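Local coordinates for protein polyhedrin (Antheraea mylitta cypovirus 4, PDB 5A9C) that probably forms the crystalline matrix of viral polyhedra, the microcrystals that occlude and protect virus particles, at residues 78-92 and 132-146. Numbering follows the deposited sequence.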
loop_
_atom_site.group_PDB
_atom_site.type_symbol
_atom_site.label_atom_id
_atom_site.label_comp_id
_atom_site.label_asym_id
_atom_site.label_seq_id
_atom_site.Cartn_x
_atom_site.Cartn_y
_atom_site.Cartn_z
ATOM N N TYR A 78 -1.828 -25.219 1.227
ATOM C CA TYR A 78 -1.546 -24.244 2.269
ATOM C C TYR A 78 -0.269 -24.629 3.017
ATOM O O TYR A 78 0.033 -25.812 3.167
ATOM C CB TYR A 78 -2.730 -24.144 3.237
ATOM C CG TYR A 78 -2.628 -22.981 4.196
ATOM C CD1 TYR A 78 -3.108 -21.724 3.847
ATOM C CD2 TYR A 78 -2.039 -23.136 5.443
ATOM C CE1 TYR A 78 -3.008 -20.654 4.720
ATOM C CE2 TYR A 78 -1.932 -22.074 6.318
ATOM C CZ TYR A 78 -2.421 -20.836 5.953
ATOM O OH TYR A 78 -2.316 -19.781 6.827
ATOM N N PRO A 79 0.492 -23.627 3.485
ATOM C CA PRO A 79 1.758 -23.869 4.190
ATOM C C PRO A 79 1.599 -24.490 5.581
ATOM O O PRO A 79 0.612 -24.243 6.274
ATOM C CB PRO A 79 2.367 -22.465 4.308
ATOM C CG PRO A 79 1.201 -21.540 4.228
ATOM C CD PRO A 79 0.243 -22.189 3.278
ATOM N N MET A 80 2.578 -25.301 5.971
ATOM C CA MET A 80 2.635 -25.887 7.309
ATOM C C MET A 80 2.943 -24.820 8.351
ATOM O O MET A 80 2.580 -24.947 9.523
ATOM C CB MET A 80 3.730 -26.954 7.365
ATOM C CG MET A 80 3.521 -28.122 6.415
ATOM S SD MET A 80 5.070 -28.962 6.026
ATOM C CE MET A 80 5.708 -29.288 7.667
ATOM N N GLY A 81 3.627 -23.770 7.919
ATOM C CA GLY A 81 4.080 -22.737 8.825
ATOM C C GLY A 81 4.993 -21.774 8.104
ATOM O O GLY A 81 5.258 -21.940 6.911
ATOM N N VAL A 82 5.468 -20.764 8.824
ATOM C CA VAL A 82 6.402 -19.795 8.265
ATOM C C VAL A 82 7.593 -19.566 9.180
ATOM O O VAL A 82 7.487 -19.669 10.401
ATOM C CB VAL A 82 5.733 -18.425 7.988
ATOM C CG1 VAL A 82 4.734 -18.537 6.845
ATOM C CG2 VAL A 82 5.067 -17.878 9.251
ATOM N N ILE A 83 8.735 -19.266 8.574
ATOM C CA ILE A 83 9.876 -18.765 9.316
ATOM C C ILE A 83 9.938 -17.278 9.027
ATOM O O ILE A 83 10.077 -16.872 7.872
ATOM C CB ILE A 83 11.201 -19.425 8.878
ATOM C CG1 ILE A 83 11.179 -20.933 9.148
ATOM C CG2 ILE A 83 12.381 -18.777 9.593
ATOM C CD1 ILE A 83 10.389 -21.735 8.133
ATOM N N VAL A 84 9.794 -16.465 10.065
ATOM C CA VAL A 84 9.861 -15.024 9.894
ATOM C C VAL A 84 11.241 -14.535 10.311
ATOM O O VAL A 84 11.649 -14.700 11.462
ATOM C CB VAL A 84 8.763 -14.290 10.692
ATOM C CG1 VAL A 84 8.820 -12.795 10.409
ATOM C CG2 VAL A 84 7.393 -14.835 10.327
ATOM N N SER A 85 11.958 -13.954 9.357
ATOM C CA SER A 85 13.329 -13.510 9.565
ATOM C C SER A 85 13.391 -11.989 9.662
ATOM O O SER A 85 13.036 -11.291 8.715
ATOM C CB SER A 85 14.208 -13.999 8.413
ATOM O OG SER A 85 15.539 -13.525 8.534
ATOM N N PHE A 86 13.836 -11.482 10.811
ATOM C CA PHE A 86 13.964 -10.041 11.040
ATOM C C PHE A 86 15.434 -9.637 10.973
ATOM O O PHE A 86 16.261 -10.198 11.686
ATOM C CB PHE A 86 13.441 -9.668 12.432
ATOM C CG PHE A 86 11.958 -9.849 12.615
ATOM C CD1 PHE A 86 11.437 -11.070 13.011
ATOM C CD2 PHE A 86 11.092 -8.781 12.440
ATOM C CE1 PHE A 86 10.071 -11.231 13.199
ATOM C CE2 PHE A 86 9.729 -8.931 12.628
ATOM C CZ PHE A 86 9.216 -10.159 13.009
ATOM N N ASN A 87 15.765 -8.652 10.143
ATOM C CA ASN A 87 17.163 -8.252 10.002
ATOM C C ASN A 87 17.363 -6.744 9.897
ATOM O O ASN A 87 16.660 -6.062 9.148
ATOM C CB ASN A 87 17.805 -8.955 8.800
ATOM C CG ASN A 87 17.542 -10.452 8.788
ATOM O OD1 ASN A 87 18.344 -11.243 9.285
ATOM N ND2 ASN A 87 16.408 -10.845 8.224
ATOM N N GLY A 88 18.331 -6.235 10.655
ATOM C CA GLY A 88 18.675 -4.825 10.628
ATOM C C GLY A 88 18.535 -4.147 11.977
ATOM O O GLY A 88 18.422 -4.804 13.016
ATOM N N ASN A 89 18.540 -2.819 11.953
ATOM C CA ASN A 89 18.407 -2.015 13.159
ATOM C C ASN A 89 16.955 -1.952 13.623
ATOM O O ASN A 89 16.361 -0.877 13.727
ATOM C CB ASN A 89 18.945 -0.605 12.905
ATOM C CG ASN A 89 18.958 0.250 14.153
ATOM O OD1 ASN A 89 19.028 -0.260 15.269
ATOM N ND2 ASN A 89 18.893 1.564 13.970
ATOM N N ILE A 90 16.387 -3.120 13.898
ATOM C CA ILE A 90 14.988 -3.217 14.282
ATOM C C ILE A 90 14.796 -3.054 15.786
ATOM O O ILE A 90 15.593 -3.547 16.582
ATOM C CB ILE A 90 14.383 -4.555 13.814
ATOM C CG1 ILE A 90 14.419 -4.634 12.284
ATOM C CG2 ILE A 90 12.960 -4.719 14.337
ATOM C CD1 ILE A 90 13.881 -5.929 11.714
ATOM N N ASP A 91 13.738 -2.339 16.158
ATOM C CA ASP A 91 13.337 -2.203 17.552
ATOM C C ASP A 91 12.752 -3.530 18.028
ATOM O O ASP A 91 11.598 -3.848 17.740
ATOM C CB ASP A 91 12.308 -1.076 17.683
ATOM C CG ASP A 91 11.770 -0.928 19.094
ATOM O OD1 ASP A 91 12.337 -1.535 20.026
ATOM O OD2 ASP A 91 10.777 -0.190 19.269
ATOM N N TRP A 92 13.558 -4.306 18.747
ATOM C CA TRP A 92 13.169 -5.655 19.152
ATOM C C TRP A 92 12.097 -5.674 20.238
ATOM O O TRP A 92 11.522 -6.724 20.527
ATOM C CB TRP A 92 14.386 -6.456 19.613
ATOM C CG TRP A 92 15.448 -6.588 18.566
ATOM C CD1 TRP A 92 16.757 -6.221 18.676
ATOM C CD2 TRP A 92 15.289 -7.115 17.242
ATOM N NE1 TRP A 92 17.426 -6.492 17.507
ATOM C CE2 TRP A 92 16.547 -7.041 16.610
ATOM C CE3 TRP A 92 14.208 -7.647 16.532
ATOM C CZ2 TRP A 92 16.753 -7.476 15.300
ATOM C CZ3 TRP A 92 14.414 -8.078 15.233
ATOM C CH2 TRP A 92 15.677 -7.990 14.631
ATOM N N LEU A 132 22.352 -8.481 14.513
ATOM C CA LEU A 132 21.514 -7.850 13.498
ATOM C C LEU A 132 20.222 -8.606 13.203
ATOM O O LEU A 132 19.355 -8.096 12.495
ATOM C CB LEU A 132 22.302 -7.686 12.195
ATOM C CG LEU A 132 23.281 -6.512 12.107
ATOM C CD1 LEU A 132 24.203 -6.671 10.910
ATOM C CD2 LEU A 132 22.529 -5.189 12.040
ATOM N N SER A 133 20.081 -9.814 13.737
ATOM C CA SER A 133 19.021 -10.698 13.259
ATOM C C SER A 133 18.255 -11.459 14.338
ATOM O O SER A 133 18.828 -11.893 15.337
ATOM C CB SER A 133 19.598 -11.702 12.258
ATOM O OG SER A 133 20.176 -11.049 11.143
ATOM N N ARG A 134 16.952 -11.617 14.111
ATOM C CA ARG A 134 16.119 -12.523 14.895
ATOM C C ARG A 134 15.294 -13.390 13.943
ATOM O O ARG A 134 15.025 -12.993 12.810
ATOM C CB ARG A 134 15.175 -11.744 15.818
ATOM C CG ARG A 134 15.853 -10.770 16.761
ATOM C CD ARG A 134 16.677 -11.487 17.808
ATOM N NE ARG A 134 17.044 -10.597 18.903
ATOM C CZ ARG A 134 18.127 -9.824 18.914
ATOM N NH1 ARG A 134 18.961 -9.820 17.880
ATOM N NH2 ARG A 134 18.371 -9.050 19.964
ATOM N N ALA A 135 14.893 -14.572 14.395
ATOM C CA ALA A 135 14.037 -15.427 13.580
ATOM C C ALA A 135 13.080 -16.225 14.454
ATOM O O ALA A 135 13.405 -16.583 15.584
ATOM C CB ALA A 135 14.873 -16.354 12.708
ATOM N N VAL A 136 11.892 -16.498 13.930
ATOM C CA VAL A 136 10.901 -17.247 14.686
ATOM C C VAL A 136 10.115 -18.148 13.753
ATOM O O VAL A 136 9.774 -17.753 12.636
ATOM C CB VAL A 136 9.931 -16.302 15.441
ATOM C CG1 VAL A 136 9.189 -15.408 14.465
ATOM C CG2 VAL A 136 8.952 -17.103 16.288
ATOM N N TYR A 137 9.858 -19.372 14.200
ATOM C CA TYR A 137 9.000 -20.279 13.453
ATOM C C TYR A 137 7.579 -20.203 13.989
ATOM O O TYR A 137 7.361 -20.205 15.201
ATOM C CB TYR A 137 9.505 -21.721 13.535
ATOM C CG TYR A 137 8.567 -22.703 12.870
ATOM C CD1 TYR A 137 8.494 -22.790 11.487
ATOM C CD2 TYR A 137 7.740 -23.527 13.624
ATOM C CE1 TYR A 137 7.631 -23.676 10.870
ATOM C CE2 TYR A 137 6.873 -24.418 13.013
ATOM C CZ TYR A 137 6.824 -24.487 11.638
ATOM O OH TYR A 137 5.965 -25.371 11.021
ATOM N N VAL A 138 6.616 -20.136 13.079
ATOM C CA VAL A 138 5.214 -20.023 13.450
ATOM C C VAL A 138 4.400 -21.059 12.693
ATOM O O VAL A 138 4.226 -20.949 11.484
ATOM C CB VAL A 138 4.666 -18.622 13.116
ATOM C CG1 VAL A 138 3.225 -18.479 13.601
ATOM C CG2 VAL A 138 5.553 -17.545 13.727
ATOM N N PRO A 139 3.909 -22.085 13.402
ATOM C CA PRO A 139 3.063 -23.079 12.733
ATOM C C PRO A 139 1.734 -22.465 12.296
ATOM O O PRO A 139 1.179 -21.619 13.000
ATOM C CB PRO A 139 2.851 -24.146 13.813
ATOM C CG PRO A 139 3.123 -23.456 15.104
ATOM C CD PRO A 139 4.170 -22.426 14.810
ATOM N N LEU A 140 1.243 -22.880 11.134
ATOM C CA LEU A 140 -0.027 -22.382 10.617
ATOM C C LEU A 140 -0.976 -23.536 10.317
ATOM O O LEU A 140 -0.539 -24.642 10.005
ATOM C CB LEU A 140 0.183 -21.561 9.337
ATOM C CG LEU A 140 0.800 -20.155 9.371
ATOM C CD1 LEU A 140 0.179 -19.289 10.456
ATOM C CD2 LEU A 140 2.293 -20.206 9.535
ATOM N N ASP A 141 -2.274 -23.281 10.424
ATOM C CA ASP A 141 -3.264 -24.232 9.932
ATOM C C ASP A 141 -4.064 -23.575 8.815
ATOM O O ASP A 141 -3.902 -22.384 8.551
ATOM C CB ASP A 141 -4.167 -24.758 11.054
ATOM C CG ASP A 141 -4.920 -23.658 11.771
ATOM O OD1 ASP A 141 -5.369 -22.702 11.104
ATOM O OD2 ASP A 141 -5.069 -23.754 13.009
ATOM N N GLU A 142 -4.917 -24.349 8.156
ATOM C CA GLU A 142 -5.579 -23.887 6.943
ATOM C C GLU A 142 -6.291 -22.548 7.124
ATOM O O GLU A 142 -6.986 -22.325 8.117
ATOM C CB GLU A 142 -6.556 -24.945 6.420
ATOM C CG GLU A 142 -7.112 -24.638 5.039
ATOM C CD GLU A 142 -7.965 -25.762 4.487
ATOM O OE1 GLU A 142 -8.124 -26.790 5.179
ATOM O OE2 GLU A 142 -8.477 -25.619 3.356
ATOM N N HIS A 143 -6.090 -21.660 6.154
ATOM C CA HIS A 143 -6.767 -20.366 6.105
ATOM C C HIS A 143 -6.235 -19.320 7.085
ATOM O O HIS A 143 -6.664 -18.164 7.051
ATOM C CB HIS A 143 -8.281 -20.534 6.249
ATOM C CG HIS A 143 -8.917 -21.255 5.101
ATOM N ND1 HIS A 143 -8.197 -21.688 4.007
ATOM C CD2 HIS A 143 -10.200 -21.618 4.874
ATOM C CE1 HIS A 143 -9.011 -22.287 3.157
ATOM N NE2 HIS A 143 -10.232 -22.260 3.659
ATOM N N ASN A 144 -5.311 -19.716 7.956
ATOM C CA ASN A 144 -4.591 -18.739 8.766
ATOM C C ASN A 144 -4.028 -17.648 7.860
ATOM O O ASN A 144 -3.718 -17.901 6.697
ATOM C CB ASN A 144 -3.437 -19.399 9.528
ATOM C CG ASN A 144 -3.752 -19.636 10.993
ATOM O OD1 ASN A 144 -3.360 -20.655 11.565
ATOM N ND2 ASN A 144 -4.453 -18.697 11.611
ATOM N N THR A 145 -3.912 -16.434 8.385
ATOM C CA THR A 145 -3.184 -15.379 7.690
ATOM C C THR A 145 -2.031 -14.914 8.566
ATOM O O THR A 145 -1.974 -15.253 9.745
ATOM C CB THR A 145 -4.089 -14.187 7.315
ATOM O OG1 THR A 145 -4.894 -13.818 8.441
ATOM C CG2 THR A 145 -4.992 -14.549 6.140
ATOM N N VAL A 146 -1.112 -14.148 7.990
ATOM C CA VAL A 146 0.073 -13.716 8.719
ATOM C C VAL A 146 0.227 -12.197 8.740
ATOM O O VAL A 146 0.095 -11.532 7.714
ATOM C CB VAL A 146 1.352 -14.344 8.130
ATOM C CG1 VAL A 146 2.581 -13.802 8.841
ATOM C CG2 VAL A 146 1.292 -15.867 8.221
HETATM O O HOH W 1 -1.048 -25.928 7.522
HETATM O O HOH W 2 20.577 -6.888 18.654
#
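Arg134 lies along one face of the Trp92 indole, and two measurements define the stack: its CG sits 3.3 Å from the centroid of the six-membered ring, a CH-pi contact, while CZ stands 3.8 Å from that of the five-membered ring, a cation-pi contact with the planes 21° apart. A bend in the arginine chain (chi2 -68°) folds the guanidinium back over the ring, and NH1 also makes a long hydrogen bond to Ser133 O. Beyond this stack, strands 81-87 and 133-139 run antiparallel (163°), with backbone hydrogen bonds such as Phe86 N to Arg134 O (2.8 Å) and Arg134 N to Phe86 O (2.9 Å).

The closed side is the buried apolar face of Val82, Val84, Phe86 and Val136, where Val84 CB meets Val136 CG1 at 4.0 Å. On the other face, buried Ser133 OG donates to Asn87 OD1 (2.6 Å), which also accepts from Ala198 N; Asn87 ND2 donates to Ser85 OG, itself bonded to Ala198 O. The solvent side holds Tyr137, whose CD1, at the ring edge, lies 4.0 Å from Ile83 CD1, and Asp141 and Glu142 of the type II beta turn 141-144, whose backbone covers the Tyr78 ring; a water bridges Pro79 O and Leu140 O.

Within the polyhedrin's antiparallel sheet, strand 81-87 is flanked by 133-139 and 38-45; Val84 and Phe86 pack against Val97 of strand 96-100, and Phe86 also reaches Val148 and Ala150 of strand 145-151.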